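Local coordinates for protein aldose 1-epimerase (Caenorhabditis elegans, PDB 1LUR) that probably catalyses the interconversion of the alpha and beta anomers of aldose sugars, as a mutarotase of the GalM family, at residues L28-T33 with I66-G71; G134-A139 with P164-L169; E185-M190 with W259-G264; E191-V196 with V242-T247; T270-V275 with C328-Y333. All coordinates share one frame; numbering follows the deposited sequence.

Interaction 1: L28-T33 with I66-G71; sequences LPFGAT and IGKTVG
G31 and A32 turn their carbonyl oxygens to T69, joining the type II beta turn P29-A32, which closes the hairpin of strands 24-28 and 33-40, to the outermost strand 69-70 of a seven-stranded sheet. The close-fitting part lies round T69. Its amide bonds to the first carbonyl, T69 N to G31 O 2.9 Å. Its hydroxyl donates to the next carbonyl, T69 OG1 to A32 O 2.8 Å, from 30° outside the carbonyl plane, so one residue grips two successive oxygens. Y145 OH gives A32 O a further partner. T33 CG2 presses on the neighbouring backbone, 3.3 Å from G67 O; G67 has positive phi, and a CB there would crowd this methyl. The other part is looser and is bridged by water. K68 runs extended until chi4 (-70°) bends NZ aside; the ammonium lies obliquely by the F30 ring, K68 NZ to F30 CE2 3.3 Å, and is bonded to G108 O. T33 OG1 donates within its own segment to F30 O at 2.9 Å. A water completes the link, donating a hydrogen bond to T33 OG1 at 2.7 Å and accepting one from K68 NZ at 2.6 Å.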
# COMPACT_ATOMS: atom_id res chain seq x y z
N LEU A 28 3.16 -13.79 -2.87
CA LEU A 28 2.10 -14.79 -2.86
C LEU A 28 1.09 -14.43 -3.95
O LEU A 28 0.58 -13.30 -3.98
CB LEU A 28 1.41 -14.81 -1.49
CG LEU A 28 0.38 -15.91 -1.19
CD1 LEU A 28 1.07 -17.28 -1.21
CD2 LEU A 28 -0.24 -15.65 0.17
N PRO A 29 0.80 -15.37 -4.86
CA PRO A 29 -0.15 -15.14 -5.95
C PRO A 29 -1.48 -14.59 -5.45
O PRO A 29 -2.11 -13.76 -6.10
CB PRO A 29 -0.30 -16.52 -6.57
CG PRO A 29 1.06 -17.13 -6.36
CD PRO A 29 1.36 -16.73 -4.93
N PHE A 30 -1.90 -15.07 -4.28
CA PHE A 30 -3.16 -14.61 -3.70
C PHE A 30 -3.04 -13.16 -3.29
O PHE A 30 -2.25 -12.80 -2.42
CB PHE A 30 -3.53 -15.45 -2.48
CG PHE A 30 -4.83 -15.04 -1.85
CD1 PHE A 30 -6.03 -15.24 -2.51
CD2 PHE A 30 -4.84 -14.43 -0.60
CE1 PHE A 30 -7.24 -14.84 -1.94
CE2 PHE A 30 -6.03 -14.02 -0.02
CZ PHE A 30 -7.24 -14.22 -0.69
N GLY A 31 -3.83 -12.31 -3.95
CA GLY A 31 -3.81 -10.90 -3.65
C GLY A 31 -2.51 -10.23 -4.08
O GLY A 31 -2.25 -9.10 -3.67
N ALA A 32 -1.72 -10.92 -4.90
CA ALA A 32 -0.43 -10.38 -5.37
C ALA A 32 0.21 -9.70 -4.17
O ALA A 32 0.63 -8.54 -4.24
CB ALA A 32 -0.67 -9.38 -6.50
N THR A 33 0.30 -10.46 -3.09
CA THR A 33 0.85 -10.03 -1.81
C THR A 33 2.35 -10.10 -1.54
O THR A 33 3.03 -11.04 -1.94
CB THR A 33 0.18 -10.82 -0.67
OG1 THR A 33 -1.24 -10.69 -0.77
CG2 THR A 33 0.64 -10.31 0.69
N ILE A 66 -2.91 -7.18 4.89
CA ILE A 66 -1.47 -7.20 5.12
C ILE A 66 -0.64 -7.55 3.87
O ILE A 66 -0.70 -8.68 3.37
CB ILE A 66 -1.12 -8.19 6.26
CG1 ILE A 66 -1.82 -7.75 7.55
CG2 ILE A 66 0.39 -8.23 6.50
CD1 ILE A 66 -1.55 -8.65 8.74
N GLY A 67 0.09 -6.57 3.37
CA GLY A 67 0.93 -6.75 2.19
C GLY A 67 0.27 -6.96 0.84
O GLY A 67 0.95 -7.15 -0.17
N LYS A 68 -1.05 -6.92 0.80
CA LYS A 68 -1.77 -7.11 -0.45
C LYS A 68 -1.69 -5.98 -1.47
O LYS A 68 -1.32 -4.84 -1.15
CB LYS A 68 -3.26 -7.32 -0.17
CG LYS A 68 -3.64 -8.48 0.73
CD LYS A 68 -5.16 -8.46 0.94
CE LYS A 68 -5.64 -9.64 1.78
NZ LYS A 68 -5.55 -10.94 1.06
N THR A 69 -2.02 -6.33 -2.71
CA THR A 69 -2.03 -5.36 -3.80
C THR A 69 -3.53 -5.06 -3.71
O THR A 69 -4.35 -5.97 -3.91
CB THR A 69 -1.78 -5.98 -5.18
OG1 THR A 69 -0.38 -6.22 -5.36
CG2 THR A 69 -2.28 -5.02 -6.27
N VAL A 70 -3.89 -3.82 -3.41
CA VAL A 70 -5.29 -3.43 -3.29
C VAL A 70 -5.88 -2.75 -4.52
O VAL A 70 -5.23 -1.93 -5.17
CB VAL A 70 -5.48 -2.49 -2.08
CG1 VAL A 70 -6.92 -2.01 -2.01
CG2 VAL A 70 -5.10 -3.21 -0.79
N GLY A 71 -7.13 -3.11 -4.82
CA GLY A 71 -7.85 -2.55 -5.96
C GLY A 71 -9.26 -3.13 -5.98
O GLY A 71 -9.57 -3.96 -5.12
O HOH W 1 -3.00 -11.65 1.10

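Interaction 2: G134-A139 with P164-L169; sequences GLPGDA and PGLLAL
P136 and G137 lie against P164, G165 and L166 at the open end of the antiparallel hairpin formed by strands 138-147 and 152-160, part of the large sheet in this mutarotase-type beta fold. Direct backbone contact is made by carbon rather than by N-H groups. G165 CA approaches P136 O at 3.5 Å, and G137 CA approaches P164 O at 3.3 Å, both as CA-H...O contacts. This closeness needs two glycines: a CB on G137 would collide with P164 O, and one on G165 would collide with P136 O. The apolar part is small. L166 places CG anti to its carbonyl carbon (chi1 -59°), which sets the branch point against the proline ring, L166 CG to P136 CG 4.1 Å. F84 of strand 81-84 packs on both side chains. The D138 carboxylate is bonded to D162 N and T163 OG1, just ahead of P164, and R72 reaches P136 O and G137 O through weak bonds. Between the two segments, hydrogen bonding passes through a single water, which donates to P136 O at 2.8 Å and accepts from L166 N at 2.8 Å.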
# COMPACT_ATOMS: atom_id res chain seq x y z
N GLY A 134 -18.62 -5.03 -8.69
CA GLY A 134 -19.59 -3.95 -8.72
C GLY A 134 -19.08 -2.59 -9.17
O GLY A 134 -19.86 -1.65 -9.28
N LEU A 135 -17.78 -2.47 -9.42
CA LEU A 135 -17.23 -1.19 -9.86
C LEU A 135 -17.41 -1.11 -11.39
O LEU A 135 -17.50 -2.14 -12.07
CB LEU A 135 -15.77 -1.05 -9.42
CG LEU A 135 -15.58 -0.78 -7.91
CD1 LEU A 135 -14.13 -0.99 -7.50
CD2 LEU A 135 -16.02 0.66 -7.58
N PRO A 136 -17.46 0.10 -11.95
CA PRO A 136 -17.65 0.23 -13.40
C PRO A 136 -16.58 -0.39 -14.29
O PRO A 136 -15.42 -0.50 -13.90
CB PRO A 136 -17.77 1.74 -13.61
CG PRO A 136 -16.90 2.30 -12.51
CD PRO A 136 -17.27 1.42 -11.32
N GLY A 137 -17.00 -0.80 -15.49
CA GLY A 137 -16.11 -1.40 -16.46
C GLY A 137 -15.29 -2.61 -16.06
O GLY A 137 -15.66 -3.38 -15.18
N ASP A 138 -14.15 -2.77 -16.73
CA ASP A 138 -13.27 -3.90 -16.46
C ASP A 138 -11.81 -3.46 -16.54
O ASP A 138 -11.51 -2.29 -16.78
CB ASP A 138 -13.52 -5.01 -17.47
CG ASP A 138 -13.39 -4.53 -18.91
OD1 ASP A 138 -12.41 -3.81 -19.20
OD2 ASP A 138 -14.26 -4.87 -19.74
N ALA A 139 -10.91 -4.41 -16.35
CA ALA A 139 -9.49 -4.11 -16.41
C ALA A 139 -8.64 -5.36 -16.28
O ALA A 139 -9.02 -6.32 -15.61
CB ALA A 139 -9.11 -3.13 -15.31
N PRO A 164 -14.61 1.34 -20.04
CA PRO A 164 -14.26 2.46 -19.17
C PRO A 164 -14.64 2.22 -17.71
O PRO A 164 -15.72 1.73 -17.42
CB PRO A 164 -15.06 3.63 -19.74
CG PRO A 164 -15.31 3.24 -21.16
CD PRO A 164 -15.57 1.77 -21.07
N GLY A 165 -13.75 2.59 -16.80
CA GLY A 165 -14.03 2.40 -15.39
C GLY A 165 -13.05 3.17 -14.52
O GLY A 165 -12.41 4.12 -14.98
N LEU A 166 -12.93 2.76 -13.27
CA LEU A 166 -12.03 3.42 -12.33
C LEU A 166 -10.97 2.43 -11.86
O LEU A 166 -11.25 1.24 -11.70
CB LEU A 166 -12.83 3.94 -11.13
CG LEU A 166 -13.95 4.95 -11.36
CD1 LEU A 166 -14.86 5.02 -10.15
CD2 LEU A 166 -13.36 6.33 -11.67
N LEU A 167 -9.75 2.91 -11.65
CA LEU A 167 -8.67 2.05 -11.18
C LEU A 167 -7.66 2.90 -10.41
O LEU A 167 -7.03 3.82 -10.95
CB LEU A 167 -7.96 1.31 -12.32
CG LEU A 167 -7.08 0.15 -11.83
CD1 LEU A 167 -7.95 -1.03 -11.42
CD2 LEU A 167 -6.11 -0.29 -12.91
N ALA A 168 -7.52 2.59 -9.13
CA ALA A 168 -6.58 3.31 -8.27
C ALA A 168 -6.06 2.26 -7.31
O ALA A 168 -6.74 1.89 -6.34
CB ALA A 168 -7.31 4.42 -7.53
N LEU A 169 -4.86 1.77 -7.58
CA LEU A 169 -4.26 0.74 -6.74
C LEU A 169 -3.25 1.25 -5.73
O LEU A 169 -2.92 2.43 -5.67
CB LEU A 169 -3.54 -0.27 -7.63
CG LEU A 169 -4.22 -0.70 -8.94
CD1 LEU A 169 -3.24 -1.51 -9.78
CD2 LEU A 169 -5.48 -1.50 -8.63
O HOH W 2 -14.03 0.68 -11.81

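Interaction 3: E185-M190 with W259-G264; sequences EHFLEM and WSEKSG
F187 and W259 satisfy each other's backbone: F187 N donates to W259 O at 2.9 Å, and W259 N returns a bond to F187 O at 3.1 Å. They form an antiparallel hydrogen-bonded pair where strand 187-192 meets the end of strand 256-259, near one border of the nine-stranded sheet. Both side chains leave on the same face. W259 CG stands between its own backbone N and carbonyl carbon (chi1 70°), and the indole turns one face to F187 CB. The two ring planes are only 14° apart but slid, so the phenyl of F187 and the five-membered ring of W259 barely overlap. E189 CB meets the indole edge. An alanine in place of W259 would probably keep the backbone pair but leave F187 CB without the indole face it lies over and E189 CB without the edge it touches. Beyond the strand end, S260 OG is doubly engaged, bonded to D178 OD2 and accepting from S263 N at 3.2 Å in an ST motif. S260 CB packs over a face of the H186 ring, whose NE2 has a weak bond with L177 N. E261 OE1 comes obliquely to the phenyl, 3.4 Å from F187 CE1. The F187 and W259 amides and carbonyls are thus met by each other, and the S260 hydroxyl by S263 N inside its turn and by D178 OD2 beyond it, leaving the F187-W259 side-chain contact to dispersion forces.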
# COMPACT_ATOMS: atom_id res chain seq x y z
N GLU A 185 8.79 4.57 18.23
CA GLU A 185 10.15 5.10 18.23
C GLU A 185 10.75 5.31 16.84
O GLU A 185 11.74 6.03 16.69
CB GLU A 185 11.06 4.19 19.06
CG GLU A 185 10.67 4.12 20.53
CD GLU A 185 10.82 5.46 21.24
OE1 GLU A 185 11.97 5.93 21.39
OE2 GLU A 185 9.79 6.04 21.64
N HIS A 186 10.16 4.68 15.82
CA HIS A 186 10.67 4.83 14.46
C HIS A 186 10.61 6.30 14.04
O HIS A 186 9.72 7.04 14.47
CB HIS A 186 9.84 4.01 13.48
CG HIS A 186 10.16 2.55 13.48
ND1 HIS A 186 10.03 1.75 14.59
CD2 HIS A 186 10.60 1.74 12.48
CE1 HIS A 186 10.36 0.51 14.28
NE2 HIS A 186 10.71 0.48 13.01
N PHE A 187 11.55 6.70 13.20
CA PHE A 187 11.59 8.08 12.73
C PHE A 187 10.98 8.10 11.34
O PHE A 187 11.14 7.15 10.56
CB PHE A 187 13.02 8.59 12.65
CG PHE A 187 13.60 9.02 13.97
CD1 PHE A 187 13.91 8.08 14.95
CD2 PHE A 187 13.84 10.36 14.23
CE1 PHE A 187 14.46 8.47 16.16
CE2 PHE A 187 14.39 10.76 15.44
CZ PHE A 187 14.70 9.81 16.41
N LEU A 188 10.28 9.18 11.02
CA LEU A 188 9.65 9.31 9.72
C LEU A 188 9.82 10.73 9.21
O LEU A 188 9.63 11.70 9.95
CB LEU A 188 8.17 8.96 9.80
CG LEU A 188 7.36 8.91 8.50
CD1 LEU A 188 7.93 7.84 7.57
CD2 LEU A 188 5.90 8.60 8.82
N GLU A 189 10.18 10.85 7.93
CA GLU A 189 10.37 12.15 7.31
C GLU A 189 9.70 12.11 5.94
O GLU A 189 9.99 11.23 5.13
CB GLU A 189 11.86 12.47 7.16
CG GLU A 189 12.14 13.79 6.47
CD GLU A 189 13.49 14.36 6.85
OE1 GLU A 189 13.66 14.76 8.02
OE2 GLU A 189 14.39 14.41 5.98
N MSE A 190 8.81 13.07 5.70
CA MSE A 190 8.10 13.13 4.42
C MSE A 190 8.02 14.51 3.80
O MSE A 190 7.88 15.52 4.49
CB MSE A 190 6.67 12.63 4.60
CG MSE A 190 6.41 11.23 4.10
SE MSE A 190 4.51 11.02 3.74
CE MSE A 190 4.50 11.59 1.89
N TRP A 259 12.94 5.00 9.22
CA TRP A 259 14.06 4.26 9.78
C TRP A 259 13.99 4.01 11.28
O TRP A 259 13.18 4.61 11.99
CB TRP A 259 15.37 4.97 9.43
CG TRP A 259 15.57 6.28 10.15
CD1 TRP A 259 16.19 6.47 11.36
CD2 TRP A 259 15.14 7.58 9.72
NE1 TRP A 259 16.17 7.80 11.70
CE2 TRP A 259 15.53 8.50 10.71
CE3 TRP A 259 14.46 8.05 8.58
CZ2 TRP A 259 15.27 9.87 10.60
CZ3 TRP A 259 14.20 9.41 8.48
CH2 TRP A 259 14.60 10.31 9.48
N SER A 260 14.86 3.12 11.74
CA SER A 260 14.96 2.76 13.15
C SER A 260 16.40 2.85 13.63
O SER A 260 17.27 2.11 13.14
CB SER A 260 14.45 1.33 13.35
OG SER A 260 14.92 0.78 14.57
N GLU A 261 16.68 3.75 14.57
CA GLU A 261 18.04 3.90 15.09
C GLU A 261 18.44 2.59 15.74
O GLU A 261 19.63 2.25 15.81
CB GLU A 261 18.11 5.04 16.10
CG GLU A 261 17.84 6.41 15.50
CD GLU A 261 17.85 7.53 16.54
OE1 GLU A 261 17.27 7.34 17.62
OE2 GLU A 261 18.44 8.60 16.26
N LYS A 262 17.45 1.84 16.21
CA LYS A 262 17.69 0.57 16.86
C LYS A 262 18.37 -0.42 15.92
O LYS A 262 19.54 -0.75 16.10
CB LYS A 262 16.38 -0.02 17.39
CG LYS A 262 16.54 -1.37 18.09
CD LYS A 262 15.20 -1.86 18.62
CE LYS A 262 15.33 -3.24 19.26
NZ LYS A 262 14.02 -3.74 19.79
N SER A 263 17.65 -0.88 14.90
CA SER A 263 18.21 -1.83 13.94
C SER A 263 19.09 -1.15 12.90
O SER A 263 19.80 -1.82 12.16
CB SER A 263 17.08 -2.57 13.22
OG SER A 263 16.29 -1.68 12.46
N GLY A 264 19.04 0.17 12.85
CA GLY A 264 19.85 0.91 11.90
C GLY A 264 19.37 0.76 10.47
O GLY A 264 20.03 1.22 9.53

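Interaction 4: E191-V196 with V242-T247; sequences EADEFV and VITKKT
T244 holds OG1 anti to its carbonyl carbon (chi1 -56°) and D193 holds CG in the same way (chi1 -65°), which brings hydroxyl and carboxylate together with the side chains crossing at about a right angle. T244 OG1 lies 3.0 Å from D193 OD2 and also near E191 O; both bonds are weak, and they compete for one proton. The firm bond here belongs to the backbone: T244 N donates to E191 O at 2.7 Å with an N-H...O angle of 175°. On the other side of the corner, V242 N donates to E194 O at 2.9 Å in a bent, secondary bond. The chain turns at D193, so that strand 187-192 of the nine-stranded sheet gives way to strand 194-198 of the seven-stranded one, where strand 238-243 is its neighbour. At the turn D193 N and V242 O stand 3.8 Å apart, and a water fills in, accepting from D193 N at 2.6 Å and donating to V242 O at 2.7 Å. The same water lies next to T244 OG1, and a second one joins that hydroxyl to D193 OD1. V242 also packs on strand 194-198, its CG2 4.3 Å from V196 CG2. The carboxylates of D193 and E191 have stronger partners outside: D193 OD1 forms a salt bridge with R219, and E191 OE2 one with R257. The corner therefore rests chiefly on the T244-E191 backbone bond and the bridging water, the arginines probably balancing the acidic charge, while the T244 hydroxyl has E191 O and D193 OD2 as alternative weak acceptors and its proton is not fixed by the geometry.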
# COMPACT_ATOMS: atom_id res chain seq x y z
N GLU A 191 8.10 14.54 2.48
CA GLU A 191 8.03 15.80 1.76
C GLU A 191 6.54 16.00 1.48
O GLU A 191 6.08 15.84 0.35
CB GLU A 191 8.80 15.71 0.44
CG GLU A 191 10.25 15.27 0.60
CD GLU A 191 11.00 16.09 1.62
OE1 GLU A 191 10.89 17.33 1.58
OE2 GLU A 191 11.71 15.49 2.47
N ALA A 192 5.79 16.32 2.52
CA ALA A 192 4.35 16.54 2.39
C ALA A 192 3.89 17.80 3.12
O ALA A 192 4.00 17.89 4.34
CB ALA A 192 3.60 15.33 2.93
N ASP A 193 3.38 18.77 2.37
CA ASP A 193 2.91 20.02 2.96
C ASP A 193 1.43 19.97 3.32
O ASP A 193 0.96 20.76 4.15
CB ASP A 193 3.13 21.19 2.00
CG ASP A 193 4.59 21.45 1.74
OD1 ASP A 193 5.39 21.34 2.69
OD2 ASP A 193 4.94 21.79 0.58
N GLU A 194 0.70 19.05 2.69
CA GLU A 194 -0.73 18.90 2.94
C GLU A 194 -1.17 17.46 3.17
O GLU A 194 -0.45 16.51 2.85
CB GLU A 194 -1.51 19.45 1.75
CG GLU A 194 -1.59 20.95 1.68
CD GLU A 194 -2.24 21.41 0.40
OE1 GLU A 194 -2.96 22.43 0.43
OE2 GLU A 194 -2.03 20.76 -0.65
N PHE A 195 -2.37 17.31 3.73
CA PHE A 195 -2.92 15.99 3.99
C PHE A 195 -4.41 16.02 3.70
O PHE A 195 -5.03 17.08 3.69
CB PHE A 195 -2.63 15.53 5.43
CG PHE A 195 -3.46 16.21 6.49
CD1 PHE A 195 -4.61 15.61 6.98
CD2 PHE A 195 -3.04 17.41 7.05
CE1 PHE A 195 -5.34 16.19 8.02
CE2 PHE A 195 -3.76 18.01 8.10
CZ PHE A 195 -4.91 17.40 8.58
N VAL A 196 -4.97 14.84 3.42
CA VAL A 196 -6.38 14.72 3.12
C VAL A 196 -7.20 14.57 4.40
O VAL A 196 -7.03 13.62 5.15
CB VAL A 196 -6.63 13.50 2.19
CG1 VAL A 196 -8.12 13.33 1.92
CG2 VAL A 196 -5.87 13.69 0.90
N VAL A 242 -0.26 14.24 1.05
CA VAL A 242 0.02 14.71 -0.30
C VAL A 242 1.48 15.05 -0.51
O VAL A 242 2.03 15.94 0.14
CB VAL A 242 -0.85 15.93 -0.66
CG1 VAL A 242 -0.64 16.31 -2.13
CG2 VAL A 242 -2.31 15.62 -0.40
N ILE A 243 2.10 14.34 -1.45
CA ILE A 243 3.50 14.54 -1.78
C ILE A 243 3.79 15.87 -2.46
O ILE A 243 3.16 16.22 -3.46
CB ILE A 243 4.01 13.43 -2.72
CG1 ILE A 243 3.89 12.07 -2.03
CG2 ILE A 243 5.46 13.71 -3.12
CD1 ILE A 243 4.29 10.89 -2.92
N THR A 244 4.74 16.62 -1.91
CA THR A 244 5.11 17.90 -2.48
C THR A 244 6.02 17.60 -3.66
O THR A 244 7.17 17.20 -3.48
CB THR A 244 5.90 18.77 -1.48
OG1 THR A 244 5.14 18.94 -0.28
CG2 THR A 244 6.18 20.14 -2.09
N LYS A 245 5.51 17.78 -4.88
CA LYS A 245 6.33 17.51 -6.05
C LYS A 245 6.65 18.79 -6.80
O LYS A 245 5.79 19.65 -7.00
CB LYS A 245 5.62 16.51 -6.98
CG LYS A 245 5.48 15.11 -6.38
CD LYS A 245 4.96 14.09 -7.40
CE LYS A 245 4.86 12.71 -6.76
NZ LYS A 245 4.43 11.66 -7.73
N LYS A 246 7.92 18.92 -7.19
CA LYS A 246 8.37 20.10 -7.91
C LYS A 246 7.89 20.06 -9.35
O LYS A 246 7.03 19.25 -9.72
CB LYS A 246 9.90 20.19 -7.88
CG LYS A 246 10.47 20.75 -6.58
CD LYS A 246 10.03 19.94 -5.37
CE LYS A 246 10.44 20.63 -4.07
NZ LYS A 246 9.94 19.91 -2.87
N THR A 247 8.44 20.95 -10.17
CA THR A 247 8.09 21.03 -11.58
C THR A 247 9.30 21.52 -12.36
O THR A 247 9.69 20.92 -13.36
CB THR A 247 6.90 21.99 -11.80
OG1 THR A 247 5.79 21.58 -10.98
CG2 THR A 247 6.47 21.99 -13.26
O HOH W 3 7.31 19.30 1.93
O HOH W 4 2.09 18.61 0.10

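Interaction 5: T270-V275 with C328-Y333; sequences TTSYPV and CQEIVY
Q329 lays its aliphatic part over one face of the Y273 ring, CB 3.8 Å from the ring centroid and CG above the rim. The Q329 chain bends at chi2 (-67°), which carries CD back towards S272; the amide oxygen then takes the S272 hydroxyl, S272 OG donating to Q329 OE1 at 2.6 Å from above the carbonyl plane. The same hydroxyl accepts from the backbone, E330 N to S272 OG 2.9 Å, so it serves once as donor and once as acceptor. Y273 sends its own hydroxyl to H157 ND1 and Y327 OH, and F306 meets its ring edge-to-face, while I331 CG1 touches the ring at its edge. An alanine at Y273 would probably leave the Q329 methylenes without the ring they cover and H157 and Y327 without their common hydroxyl partner. The residues lie where strand 265-271 ends beside strand 327-337, an antiparallel pair within the nine-stranded sheet. E330 O gathers the departing chain with two bonds, from T271 OG1 at 2.9 Å and from S272 N at 3.1 Å. T271 OG1 in turn accepts from Y273 N, an ST turn that steers the chain away from the strand. Farther back, T270 pairs with V332, and V332 N donates to T270 O at 2.9 Å. Their side chains lie alongside each other, pointing the same way, with T270 OG1 bonded to S253 O. T270 CG2 is pressed to 3.4 Å from V332 CB, tighter than a usual carbon contact.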
# COMPACT_ATOMS: atom_id res chain seq x y z
N THR A 270 10.13 6.50 -3.33
CA THR A 270 9.92 7.46 -4.41
C THR A 270 8.80 6.77 -5.18
O THR A 270 8.81 5.56 -5.37
CB THR A 270 11.17 7.65 -5.29
OG1 THR A 270 10.93 8.74 -6.19
CG2 THR A 270 11.47 6.41 -6.10
N THR A 271 7.80 7.54 -5.59
CA THR A 271 6.69 6.96 -6.32
C THR A 271 6.07 7.93 -7.30
O THR A 271 6.22 9.14 -7.17
CB THR A 271 5.58 6.47 -5.35
OG1 THR A 271 4.45 6.01 -6.09
CG2 THR A 271 5.15 7.61 -4.42
N SER A 272 5.39 7.38 -8.29
CA SER A 272 4.73 8.18 -9.31
C SER A 272 3.39 8.64 -8.76
O SER A 272 2.82 9.62 -9.25
CB SER A 272 4.51 7.34 -10.57
OG SER A 272 3.82 6.14 -10.26
N TYR A 273 2.90 7.94 -7.74
CA TYR A 273 1.63 8.29 -7.12
C TYR A 273 1.74 9.66 -6.46
O TYR A 273 2.81 10.05 -5.99
CB TYR A 273 1.20 7.24 -6.08
CG TYR A 273 0.67 5.94 -6.68
CD1 TYR A 273 1.45 4.79 -6.69
CD2 TYR A 273 -0.61 5.88 -7.24
CE1 TYR A 273 0.98 3.59 -7.25
CE2 TYR A 273 -1.09 4.69 -7.80
CZ TYR A 273 -0.29 3.55 -7.80
OH TYR A 273 -0.75 2.38 -8.36
N PRO A 274 0.62 10.41 -6.40
CA PRO A 274 0.58 11.75 -5.81
C PRO A 274 0.50 11.78 -4.28
O PRO A 274 0.80 12.80 -3.67
CB PRO A 274 -0.63 12.37 -6.47
CG PRO A 274 -1.58 11.20 -6.52
CD PRO A 274 -0.68 10.07 -7.00
N VAL A 275 0.07 10.68 -3.67
CA VAL A 275 -0.03 10.65 -2.22
C VAL A 275 0.44 9.33 -1.64
O VAL A 275 0.65 8.35 -2.36
CB VAL A 275 -1.49 10.90 -1.72
CG1 VAL A 275 -2.12 12.04 -2.49
CG2 VAL A 275 -2.31 9.63 -1.85
N CYS A 328 -0.21 3.20 -15.47
CA CYS A 328 1.19 2.89 -15.24
C CYS A 328 1.75 3.70 -14.08
O CYS A 328 1.92 4.90 -14.19
CB CYS A 328 1.99 3.19 -16.52
SG CYS A 328 3.67 2.51 -16.54
N GLN A 329 2.00 3.03 -12.96
CA GLN A 329 2.54 3.68 -11.77
C GLN A 329 3.62 2.78 -11.19
O GLN A 329 3.66 1.59 -11.48
CB GLN A 329 1.45 3.88 -10.71
CG GLN A 329 0.23 4.69 -11.15
CD GLN A 329 0.54 6.15 -11.43
OE1 GLN A 329 1.35 6.77 -10.74
NE2 GLN A 329 -0.13 6.71 -12.44
N GLU A 330 4.49 3.35 -10.36
CA GLU A 330 5.55 2.57 -9.75
C GLU A 330 5.90 3.10 -8.37
O GLU A 330 5.65 4.26 -8.04
CB GLU A 330 6.82 2.57 -10.63
CG GLU A 330 7.60 3.86 -10.62
CD GLU A 330 9.02 3.70 -11.16
OE1 GLU A 330 9.76 4.70 -11.18
OE2 GLU A 330 9.40 2.57 -11.56
N ILE A 331 6.46 2.21 -7.56
CA ILE A 331 6.86 2.52 -6.20
C ILE A 331 8.24 1.92 -6.04
O ILE A 331 8.42 0.73 -6.29
CB ILE A 331 5.94 1.85 -5.16
CG1 ILE A 331 4.47 2.22 -5.43
CG2 ILE A 331 6.31 2.32 -3.77
CD1 ILE A 331 3.48 1.45 -4.56
N VAL A 332 9.22 2.74 -5.66
CA VAL A 332 10.57 2.24 -5.48
C VAL A 332 10.99 2.33 -4.02
O VAL A 332 11.07 3.42 -3.46
CB VAL A 332 11.59 3.02 -6.34
CG1 VAL A 332 12.99 2.41 -6.19
CG2 VAL A 332 11.16 2.99 -7.80
N TYR A 333 11.23 1.18 -3.40
CA TYR A 333 11.65 1.12 -2.00
C TYR A 333 13.15 0.86 -1.97
O TYR A 333 13.61 -0.14 -2.53
CB TYR A 333 10.96 -0.02 -1.24
CG TYR A 333 9.46 0.00 -1.23
CD1 TYR A 333 8.73 -0.33 -2.37
CD2 TYR A 333 8.76 0.32 -0.07
CE1 TYR A 333 7.34 -0.34 -2.35
CE2 TYR A 333 7.37 0.31 -0.04
CZ TYR A 333 6.67 -0.03 -1.18
OH TYR A 333 5.29 -0.05 -1.16

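From the N terminus, interaction 1 closes the first loop, tying the turn of the 24-28/33-40 hairpin to strand 69-70. Interaction 2 follows in series, closing the base of the hairpin 138-147/152-160; L169 packs on V70 and G71 and so joins the two. Interaction 3 closes a longer loop, from strand 187-192 to the end of strand 256-259, and interaction 4 falls wholly within it, at the corner where the chain changes sheets; M190 packs on I243 between them. Interaction 5 comes last, pairing 270-275 with the C-terminal strand. It borders interaction 4 through K245 NZ and Y273 O, and interaction 2 through L169 and Y273. None of the loops cross.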